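Local coordinates for protein transcriptional repressor, TetR family (Thermus thermophilus, PDB 3ANP) that probably represses transcription of fatty acid degradation genes by binding their DNA, and binds acyl-CoA such as lauroyl-CoA in its ligand pocket, at residues 62-73 and 125-135. Residues are numbered along the deposited sequence; the frame is centred on the assembly and turned at random.
Sequences SQLLAGLREEVR and ALPLGDLIAEI. With DCC (dodecyl-coa), chain E.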
ATOM      1  N   SER A  62     -10.390  10.250 -11.235  1.00 14.63           N
ATOM      2  CA  SER A  62     -11.815  10.132 -10.923  1.00 17.40           C
ATOM      3  C   SER A  62     -12.599   9.803 -12.187  1.00 18.86           C
ATOM      4  O   SER A  62     -13.555   9.017 -12.149  1.00 18.50           O
ATOM      5  CB  SER A  62     -12.355  11.438 -10.313  1.00 20.93           C
ATOM      6  OG  SER A  62     -11.716  11.686  -9.076  1.00 22.69           O
ATOM      7  N   GLN A  63     -12.198  10.410 -13.302  1.00 16.44           N
ATOM      8  CA  GLN A  63     -12.850  10.135 -14.593  1.00 15.46           C
ATOM      9  C   GLN A  63     -12.620   8.670 -14.959  1.00 15.72           C
ATOM     10  O   GLN A  63     -13.543   7.955 -15.366  1.00 17.36           O
ATOM     11  CB  GLN A  63     -12.252  11.013 -15.708  1.00 16.22           C
ATOM     12  CG  GLN A  63     -12.705  10.592 -17.131  1.00 17.33           C
ATOM     13  CD  GLN A  63     -11.826  11.190 -18.245  1.00 26.73           C
ATOM     14  OE1 GLN A  63     -11.134  12.189 -18.031  1.00 22.79           O
ATOM     15  NE2 GLN A  63     -11.873  10.586 -19.442  1.00 23.37           N
ATOM     16  N   LEU A  64     -11.379   8.213 -14.832  1.00 16.78           N
ATOM     17  CA  LEU A  64     -11.079   6.823 -15.169  1.00 16.88           C
ATOM     18  C   LEU A  64     -11.908   5.873 -14.299  1.00 17.48           C
ATOM     19  O   LEU A  64     -12.528   4.924 -14.798  1.00 13.68           O
ATOM     20  CB  LEU A  64      -9.584   6.545 -14.987  1.00 14.99           C
ATOM     21  CG  LEU A  64      -8.587   7.240 -15.928  1.00 15.11           C
ATOM     22  CD1 LEU A  64      -7.159   6.904 -15.470  1.00 17.07           C
ATOM     23  CD2 LEU A  64      -8.792   6.766 -17.372  1.00 19.47           C
ATOM     24  N   LEU A  65     -11.940   6.135 -12.994  1.00 16.69           N
ATOM     25  CA  LEU A  65     -12.701   5.279 -12.095  1.00 15.86           C
ATOM     26  C   LEU A  65     -14.200   5.307 -12.423  1.00 15.81           C
ATOM     27  O   LEU A  65     -14.870   4.283 -12.333  1.00 17.84           O
ATOM     28  CB  LEU A  65     -12.478   5.697 -10.641  1.00 13.34           C
ATOM     29  CG  LEU A  65     -13.243   4.843  -9.619  1.00 19.21           C
ATOM     30  CD1 LEU A  65     -12.717   3.403  -9.679  1.00 20.51           C
ATOM     31  CD2 LEU A  65     -13.063   5.407  -8.205  1.00 19.21           C
ATOM     32  N   ALA A  66     -14.733   6.471 -12.798  1.00 15.31           N
ATOM     33  CA  ALA A  66     -16.155   6.564 -13.130  1.00 16.09           C
ATOM     34  C   ALA A  66     -16.465   5.695 -14.349  1.00 15.90           C
ATOM     35  O   ALA A  66     -17.539   5.082 -14.432  1.00 19.13           O
ATOM     36  CB  ALA A  66     -16.576   8.040 -13.393  1.00 12.59           C
ATOM     37  N   GLY A  67     -15.541   5.653 -15.304  1.00 16.73           N
ATOM     38  CA  GLY A  67     -15.754   4.812 -16.474  1.00 15.36           C
ATOM     39  C   GLY A  67     -15.770   3.353 -16.042  1.00 19.25           C
ATOM     40  O   GLY A  67     -16.600   2.550 -16.496  1.00 17.10           O
ATOM     41  N   LEU A  68     -14.838   2.997 -15.160  1.00 15.04           N
ATOM     42  CA  LEU A  68     -14.771   1.630 -14.648  1.00 18.39           C
ATOM     43  C   LEU A  68     -16.041   1.273 -13.871  1.00 16.12           C
ATOM     44  O   LEU A  68     -16.484   0.130 -13.904  1.00 16.55           O
ATOM     45  CB  LEU A  68     -13.534   1.449 -13.754  1.00 15.78           C
ATOM     46  CG  LEU A  68     -12.172   1.456 -14.474  1.00 20.10           C
ATOM     47  CD1 LEU A  68     -11.035   1.438 -13.453  1.00 22.73           C
ATOM     48  CD2 LEU A  68     -12.063   0.245 -15.377  1.00 21.28           C
ATOM     49  N   ARG A  69     -16.621   2.246 -13.168  1.00 17.59           N
ATOM     50  CA  ARG A  69     -17.850   2.009 -12.412  1.00 17.69           C
ATOM     51  C   ARG A  69     -19.002   1.678 -13.375  1.00 18.32           C
ATOM     52  O   ARG A  69     -19.790   0.757 -13.130  1.00 16.37           O
ATOM     53  CB  ARG A  69     -18.204   3.240 -11.561  1.00 20.12           C
ATOM     54  CG  ARG A  69     -19.506   3.105 -10.769  1.00 21.64           C
ATOM     55  CD  ARG A  69     -19.817   4.369  -9.948  1.00 22.29           C
ATOM     56  NE  ARG A  69     -18.794   4.671  -8.945  1.00 24.77           N
ATOM     57  CZ  ARG A  69     -18.018   5.755  -8.957  1.00 26.31           C
ATOM     58  NH1 ARG A  69     -18.143   6.655  -9.928  1.00 22.59           N
ATOM     59  NH2 ARG A  69     -17.118   5.952  -7.995  1.00 18.79           N
ATOM     60  N   GLU A  70     -19.101   2.425 -14.473  1.00 17.37           N
ATOM     61  CA  GLU A  70     -20.159   2.170 -15.458  1.00 16.90           C
ATOM     62  C   GLU A  70     -20.006   0.781 -16.038  1.00 16.64           C
ATOM     63  O   GLU A  70     -20.984   0.063 -16.233  1.00 18.27           O
ATOM     64  CB  GLU A  70     -20.080   3.147 -16.632  1.00 19.55           C
ATOM     65  CG  GLU A  70     -20.356   4.605 -16.318  1.00 23.14           C
ATOM     66  CD  GLU A  70     -20.427   5.437 -17.594  1.00 22.84           C
ATOM     67  OE1 GLU A  70     -21.367   5.232 -18.379  1.00 23.50           O
ATOM     68  OE2 GLU A  70     -19.534   6.273 -17.822  1.00 23.83           O
ATOM     69  N   GLU A  71     -18.762   0.428 -16.342  1.00 15.89           N
ATOM     70  CA  GLU A  71     -18.437  -0.856 -16.936  1.00 17.43           C
ATOM     71  C   GLU A  71     -18.816  -2.002 -15.991  1.00 18.38           C
ATOM     72  O   GLU A  71     -19.434  -2.986 -16.405  1.00 19.54           O
ATOM     73  CB  GLU A  71     -16.939  -0.886 -17.291  1.00 16.54           C
ATOM     74  CG  GLU A  71     -16.453  -2.183 -17.942  1.00 19.66           C
ATOM     75  CD  GLU A  71     -15.021  -2.078 -18.470  1.00 23.86           C
ATOM     76  OE1 GLU A  71     -14.331  -1.078 -18.166  1.00 27.35           O
ATOM     77  OE2 GLU A  71     -14.585  -2.996 -19.194  1.00 23.28           O
ATOM     78  N   VAL A  72     -18.458  -1.860 -14.722  1.00 17.05           N
ATOM     79  CA  VAL A  72     -18.761  -2.883 -13.724  1.00 16.97           C
ATOM     80  C   VAL A  72     -20.269  -3.045 -13.544  1.00 16.66           C
ATOM     81  O   VAL A  72     -20.776  -4.163 -13.531  1.00 17.88           O
ATOM     82  CB  VAL A  72     -18.089  -2.528 -12.349  1.00 17.61           C
ATOM     83  CG1 VAL A  72     -18.747  -3.304 -11.189  1.00 17.10           C
ATOM     84  CG2 VAL A  72     -16.596  -2.865 -12.418  1.00 14.16           C
ATOM     85  N   ARG A  73     -20.991  -1.935 -13.413  1.00 14.32           N
ATOM     86  CA  ARG A  73     -22.438  -2.015 -13.230  1.00 18.86           C
ATOM     87  C   ARG A  73     -23.103  -2.617 -14.456  1.00 20.87           C
ATOM     88  O   ARG A  73     -24.050  -3.398 -14.346  1.00 21.89           O
ATOM     89  CB  ARG A  73     -23.013  -0.624 -12.923  1.00 17.69           C
ATOM     90  CG  ARG A  73     -22.621  -0.143 -11.529  1.00 16.75           C
ATOM     91  CD  ARG A  73     -23.097   1.271 -11.244  1.00 21.14           C
ATOM     92  NE  ARG A  73     -22.668   1.716  -9.916  1.00 22.08           N
ATOM     93  CZ  ARG A  73     -23.166   2.777  -9.286  1.00 28.05           C
ATOM     94  NH1 ARG A  73     -24.121   3.504  -9.868  1.00 20.61           N
ATOM     95  NH2 ARG A  73     -22.719   3.107  -8.072  1.00 22.79           N
ATOM     96  N   ALA A 125     -11.310  11.068  -4.046  1.00 18.17           N
ATOM     97  CA  ALA A 125     -11.418  11.211  -5.494  1.00 18.92           C
ATOM     98  C   ALA A 125     -11.236   9.874  -6.211  1.00 18.47           C
ATOM     99  O   ALA A 125     -11.588   9.752  -7.381  1.00 17.63           O
ATOM    100  CB  ALA A 125     -10.374  12.195  -5.995  1.00 19.75           C
ATOM    101  N   LEU A 126     -10.702   8.872  -5.509  1.00 15.61           N
ATOM    102  CA  LEU A 126     -10.425   7.574  -6.128  1.00 14.22           C
ATOM    103  C   LEU A 126     -10.966   6.403  -5.289  1.00 16.37           C
ATOM    104  O   LEU A 126     -10.218   5.482  -4.937  1.00 16.48           O
ATOM    105  CB  LEU A 126      -8.903   7.421  -6.287  1.00 15.26           C
ATOM    106  CG  LEU A 126      -8.139   8.582  -6.949  1.00 17.07           C
ATOM    107  CD1 LEU A 126      -6.626   8.471  -6.690  1.00 12.67           C
ATOM    108  CD2 LEU A 126      -8.427   8.549  -8.465  1.00 15.89           C
ATOM    109  N   PRO A 127     -12.274   6.402  -4.998  1.00 17.66           N
ATOM    110  CA  PRO A 127     -12.893   5.345  -4.187  1.00 17.34           C
ATOM    111  C   PRO A 127     -13.058   3.973  -4.854  1.00 17.32           C
ATOM    112  O   PRO A 127     -14.171   3.490  -5.057  1.00 16.83           O
ATOM    113  CB  PRO A 127     -14.228   5.969  -3.803  1.00 18.48           C
ATOM    114  CG  PRO A 127     -14.594   6.690  -5.078  1.00 17.82           C
ATOM    115  CD  PRO A 127     -13.286   7.384  -5.430  1.00 14.77           C
ATOM    116  N   LEU A 128     -11.942   3.334  -5.161  1.00 15.66           N
ATOM    117  CA  LEU A 128     -11.971   2.009  -5.779  1.00 15.55           C
ATOM    118  C   LEU A 128     -12.523   0.970  -4.798  1.00 15.48           C
ATOM    119  O   LEU A 128     -13.230   0.036  -5.194  1.00 14.50           O
ATOM    120  CB  LEU A 128     -10.556   1.610  -6.206  1.00 13.52           C
ATOM    121  CG  LEU A 128     -10.371   0.197  -6.778  1.00 15.89           C
ATOM    122  CD1 LEU A 128     -11.306   0.001  -7.990  1.00 13.94           C
ATOM    123  CD2 LEU A 128      -8.892   0.007  -7.158  1.00 14.45           C
ATOM    124  N   GLY A 129     -12.197   1.130  -3.518  1.00 13.65           N
ATOM    125  CA  GLY A 129     -12.687   0.197  -2.512  1.00 14.23           C
ATOM    126  C   GLY A 129     -14.197   0.016  -2.561  1.00 16.99           C
ATOM    127  O   GLY A 129     -14.707  -1.112  -2.498  1.00 15.44           O
ATOM    128  N   ASP A 130     -14.917   1.130  -2.672  1.00 15.53           N
ATOM    129  CA  ASP A 130     -16.370   1.095  -2.730  1.00 16.19           C
ATOM    130  C   ASP A 130     -16.892   0.451  -4.021  1.00 16.49           C
ATOM    131  O   ASP A 130     -17.923  -0.225  -4.001  1.00 17.17           O
ATOM    132  CB  ASP A 130     -16.955   2.504  -2.551  1.00 18.57           C
ATOM    133  CG  ASP A 130     -16.735   3.058  -1.146  1.00 22.22           C
ATOM    134  OD1 ASP A 130     -16.528   2.268  -0.197  1.00 20.78           O
ATOM    135  OD2 ASP A 130     -16.776   4.293  -0.985  1.00 25.80           O
ATOM    136  N   LEU A 131     -16.199   0.651  -5.143  1.00 14.25           N
ATOM    137  CA  LEU A 131     -16.622   0.002  -6.391  1.00 16.40           C
ATOM    138  C   LEU A 131     -16.476  -1.530  -6.217  1.00 16.85           C
ATOM    139  O   LEU A 131     -17.349  -2.321  -6.615  1.00 15.19           O
ATOM    140  CB  LEU A 131     -15.751   0.489  -7.570  1.00 16.82           C
ATOM    141  CG  LEU A 131     -15.987  -0.231  -8.917  1.00 19.53           C
ATOM    142  CD1 LEU A 131     -17.475  -0.245  -9.238  1.00 17.58           C
ATOM    143  CD2 LEU A 131     -15.210   0.468 -10.045  1.00 15.77           C
ATOM    144  N   ILE A 132     -15.370  -1.958  -5.623  1.00 15.14           N
ATOM    145  CA  ILE A 132     -15.170  -3.398  -5.400  1.00 16.58           C
ATOM    146  C   ILE A 132     -16.286  -3.934  -4.492  1.00 18.14           C
ATOM    147  O   ILE A 132     -16.832  -5.020  -4.728  1.00 16.70           O
ATOM    148  CB  ILE A 132     -13.783  -3.671  -4.764  1.00 15.10           C
ATOM    149  CG1 ILE A 132     -12.687  -3.379  -5.797  1.00 15.07           C
ATOM    150  CG2 ILE A 132     -13.685  -5.126  -4.273  1.00 14.32           C
ATOM    151  CD1 ILE A 132     -11.296  -3.310  -5.210  1.00 17.01           C
ATOM    152  N   ALA A 133     -16.651  -3.159  -3.475  1.00 19.04           N
ATOM    153  CA  ALA A 133     -17.712  -3.583  -2.564  1.00 19.43           C
ATOM    154  C   ALA A 133     -19.017  -3.840  -3.315  1.00 21.25           C
ATOM    155  O   ALA A 133     -19.795  -4.716  -2.928  1.00 22.02           O
ATOM    156  CB  ALA A 133     -17.932  -2.532  -1.469  1.00 16.93           C
ATOM    157  N   GLU A 134     -19.272  -3.084  -4.384  1.00 20.23           N
ATOM    158  CA  GLU A 134     -20.503  -3.289  -5.151  1.00 20.08           C
ATOM    159  C   GLU A 134     -20.489  -4.665  -5.824  1.00 20.73           C
ATOM    160  O   GLU A 134     -21.532  -5.286  -6.001  1.00 18.49           O
ATOM    161  CB  GLU A 134     -20.681  -2.210  -6.235  1.00 23.19           C
ATOM    162  CG  GLU A 134     -21.097  -0.819  -5.731  1.00 21.79           C
ATOM    163  CD  GLU A 134     -21.221   0.200  -6.866  1.00 22.87           C
ATOM    164  OE1 GLU A 134     -21.645  -0.182  -7.978  1.00 20.37           O
ATOM    165  OE2 GLU A 134     -20.904   1.385  -6.645  1.00 22.92           O
ATOM    166  N   ILE A 135     -19.311  -5.140  -6.210  1.00 18.85           N
ATOM    167  CA  ILE A 135     -19.223  -6.448  -6.852  1.00 17.07           C
ATOM    168  C   ILE A 135     -19.365  -7.554  -5.798  1.00 18.84           C
ATOM    169  O   ILE A 135     -19.952  -8.607  -6.055  1.00 21.15           O
ATOM    170  CB  ILE A 135     -17.886  -6.597  -7.609  1.00 16.98           C
ATOM    171  CG1 ILE A 135     -17.799  -5.527  -8.712  1.00 15.18           C
ATOM    172  CG2 ILE A 135     -17.780  -7.983  -8.213  1.00 18.54           C
ATOM    173  CD1 ILE A 135     -16.447  -5.407  -9.365  1.00 16.94           C
TER
HETATM  174  C2  DCC E1000     -19.307   8.909  10.202  1.00 89.70           C
HETATM  175  C4  DCC E1000     -18.747   6.823   9.377  1.00 87.58           C
HETATM  176  C5  DCC E1000     -19.484   7.082   8.230  1.00 88.86           C
HETATM  177  C6  DCC E1000     -20.130   8.307   8.120  1.00 90.02           C
HETATM  178  C8  DCC E1000     -18.623   5.120   8.067  1.00 86.57           C
HETATM  179  C10 DCC E1000      -7.837   4.222  -9.968  1.00 31.01           C
HETATM  180  C11 DCC E1000      -7.289   4.892 -11.230  1.00 33.30           C
HETATM  181  C12 DCC E1000      -8.174   4.588 -12.440  1.00 40.65           C
HETATM  182  N9  DCC E1000     -18.231   5.604   9.243  1.00 84.62           N
HETATM  183  N7  DCC E1000     -19.388   6.014   7.445  1.00 88.49           N
HETATM  184  N3  DCC E1000     -18.681   7.754  10.339  1.00 88.95           N
HETATM  185  N1  DCC E1000     -20.018   9.190   9.123  1.00 90.22           N
HETATM  186  N6  DCC E1000     -20.846   8.599   7.038  1.00 90.40           N
HETATM  187  C1' DCC E1000     -17.382   4.904  10.233  1.00 79.00           C
HETATM  188  C2' DCC E1000     -16.599   3.765   9.586  1.00 77.10           C
HETATM  189  O2' DCC E1000     -17.475   2.665   9.325  1.00 77.59           O
HETATM  190  C3' DCC E1000     -15.701   3.431  10.776  1.00 74.77           C
HETATM  191  O3' DCC E1000     -16.424   2.653  11.734  1.00 77.75           O
HETATM  192  C4' DCC E1000     -15.403   4.815  11.359  1.00 70.26           C
HETATM  193  O4' DCC E1000     -16.305   5.727  10.703  1.00 73.25           O
HETATM  194  C5' DCC E1000     -13.951   5.175  11.040  1.00 59.98           C
HETATM  195  O5' DCC E1000     -13.714   5.092   9.633  1.00 47.41           O
HETATM  196  P1  DCC E1000     -12.213   4.998   9.059  1.00 39.40           P
HETATM  197  O11 DCC E1000     -11.435   4.016   9.845  1.00 37.82           O
HETATM  198  O12 DCC E1000     -12.295   4.826   7.591  1.00 41.68           O
HETATM  199  O6  DCC E1000     -11.601   6.455   9.369  1.00 36.21           O
HETATM  200  P2  DCC E1000     -11.782   7.676   8.336  1.00 34.11           P
HETATM  201  O21 DCC E1000     -11.714   8.767   9.335  1.00 33.65           O
HETATM  202  O22 DCC E1000     -13.015   7.199   7.672  1.00 35.84           O
HETATM  203  O7  DCC E1000     -10.374   7.393   7.607  1.00 30.73           O
HETATM  204  CPA DCC E1000     -10.278   6.579   6.436  1.00 24.21           C
HETATM  205  CPB DCC E1000      -9.431   7.291   5.379  1.00 24.22           C
HETATM  206  CP8 DCC E1000      -8.166   7.852   6.037  1.00 21.19           C
HETATM  207  CP7 DCC E1000     -10.245   8.427   4.755  1.00 25.19           C
HETATM  208  CP9 DCC E1000      -9.039   6.291   4.289  1.00 24.55           C
HETATM  209  OP3 DCC E1000      -7.342   6.789   6.524  1.00 19.49           O
HETATM  210  CP6 DCC E1000      -7.383   8.705   5.037  1.00 21.28           C
HETATM  211  OP2 DCC E1000      -7.656   9.894   4.880  1.00 21.24           O
HETATM  212  NP2 DCC E1000      -6.424   8.071   4.367  1.00 20.16           N
HETATM  213  CP5 DCC E1000      -5.589   8.765   3.375  1.00 20.48           C
HETATM  214  CP4 DCC E1000      -5.107   7.773   2.314  1.00 20.11           C
HETATM  215  CP3 DCC E1000      -4.265   6.661   2.942  1.00 21.38           C
HETATM  216  OP1 DCC E1000      -4.673   6.040   3.923  1.00 23.64           O
HETATM  217  NP1 DCC E1000      -3.097   6.424   2.350  1.00 25.10           N
HETATM  218  CP2 DCC E1000      -2.178   5.391   2.850  1.00 21.81           C
HETATM  219  CP1 DCC E1000      -2.721   3.998   2.516  1.00 20.26           C
HETATM  220  S   DCC E1000      -2.676   3.616   0.726  1.00 22.38           S
HETATM  221  P3  DCC E1000     -15.685   1.418  12.455  1.00 79.22           P
HETATM  222  O31 DCC E1000     -16.021   0.118  11.831  1.00 79.35           O
HETATM  223  O32 DCC E1000     -14.107   1.736  12.397  1.00 79.46           O
HETATM  224  O33 DCC E1000     -16.120   1.496  14.002  1.00 80.95           O
HETATM  225  CA1 DCC E1000      -4.277   4.088   0.195  1.00 17.30           C
HETATM  226  CA2 DCC E1000      -4.786   3.584  -1.158  1.00 18.51           C
HETATM  227  OA1 DCC E1000      -4.979   4.819   0.893  1.00 19.89           O
HETATM  228  CA3 DCC E1000      -6.306   3.726  -1.258  1.00 16.33           C
HETATM  229  CA4 DCC E1000      -6.854   3.145  -2.565  1.00 19.60           C
HETATM  230  CA5 DCC E1000      -6.306   3.861  -3.801  1.00 18.32           C
HETATM  231  CA6 DCC E1000      -7.060   3.398  -5.050  1.00 19.51           C
HETATM  232  CA7 DCC E1000      -6.597   4.162  -6.293  1.00 18.92           C
HETATM  233  CA8 DCC E1000      -7.444   3.789  -7.512  1.00 22.30           C
HETATM  234  CA9 DCC E1000      -6.930   4.499  -8.767  1.00 24.20           C
HETATM  235  O   HOH W   1     -16.809   4.244  -5.642  1.00 16.35           O
HETATM  236  O   HOH W   2     -18.622   2.602  -6.982  1.00 26.39           O
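L131 fits as a knob into the hole formed by L65, L68, R69 and V72. With CG anti to the backbone N (chi1 174°), its forked end reaches helix 62-73, where the fork serves two neighbours at once: CD1 lies 3.8 Å from V72 CG1, while CD2 rests on the backbone of R69 and on L65 CD1. L65 and L131 lie alongside, pointing opposite ways; L65 CD2 presses tightly on the proline ring, 3.4 Å from P127 CD. Farther along, V72 CG1 packs tightly on I135 CG1, 3.5 Å away, the two side chains nearly perpendicular.

Polar groups border this apolar seam. S62 OG is hydrogen-bonded to A125 O (2.6 Å) at the end of helix 116-125, and also to L58 O of its own helix. The long arm of R73 forms a side-on salt bridge with E134, NE to OE1 and NH2 to OE2; the latter bond is nearly straight, though the two planes are 49° apart. R69 NH2 reaches P127 O and NE reaches E134 OE2, each through a water at its guanidinium edge. Replacing E134 by an alanine would probably leave R73 without its carboxylate mate and the water held by R69 NE without its acceptor.

L64 and L126 belong to the acyl-CoA pocket, beside the dodecyl chain. In this all-helical ligand-binding domain of the TetR family, segments 62-73 and 128-135, of helices 54-77 and 128-142, run almost parallel (2°), with L68 and I135 packing on helix 82-99 and L128 on helix 151-172.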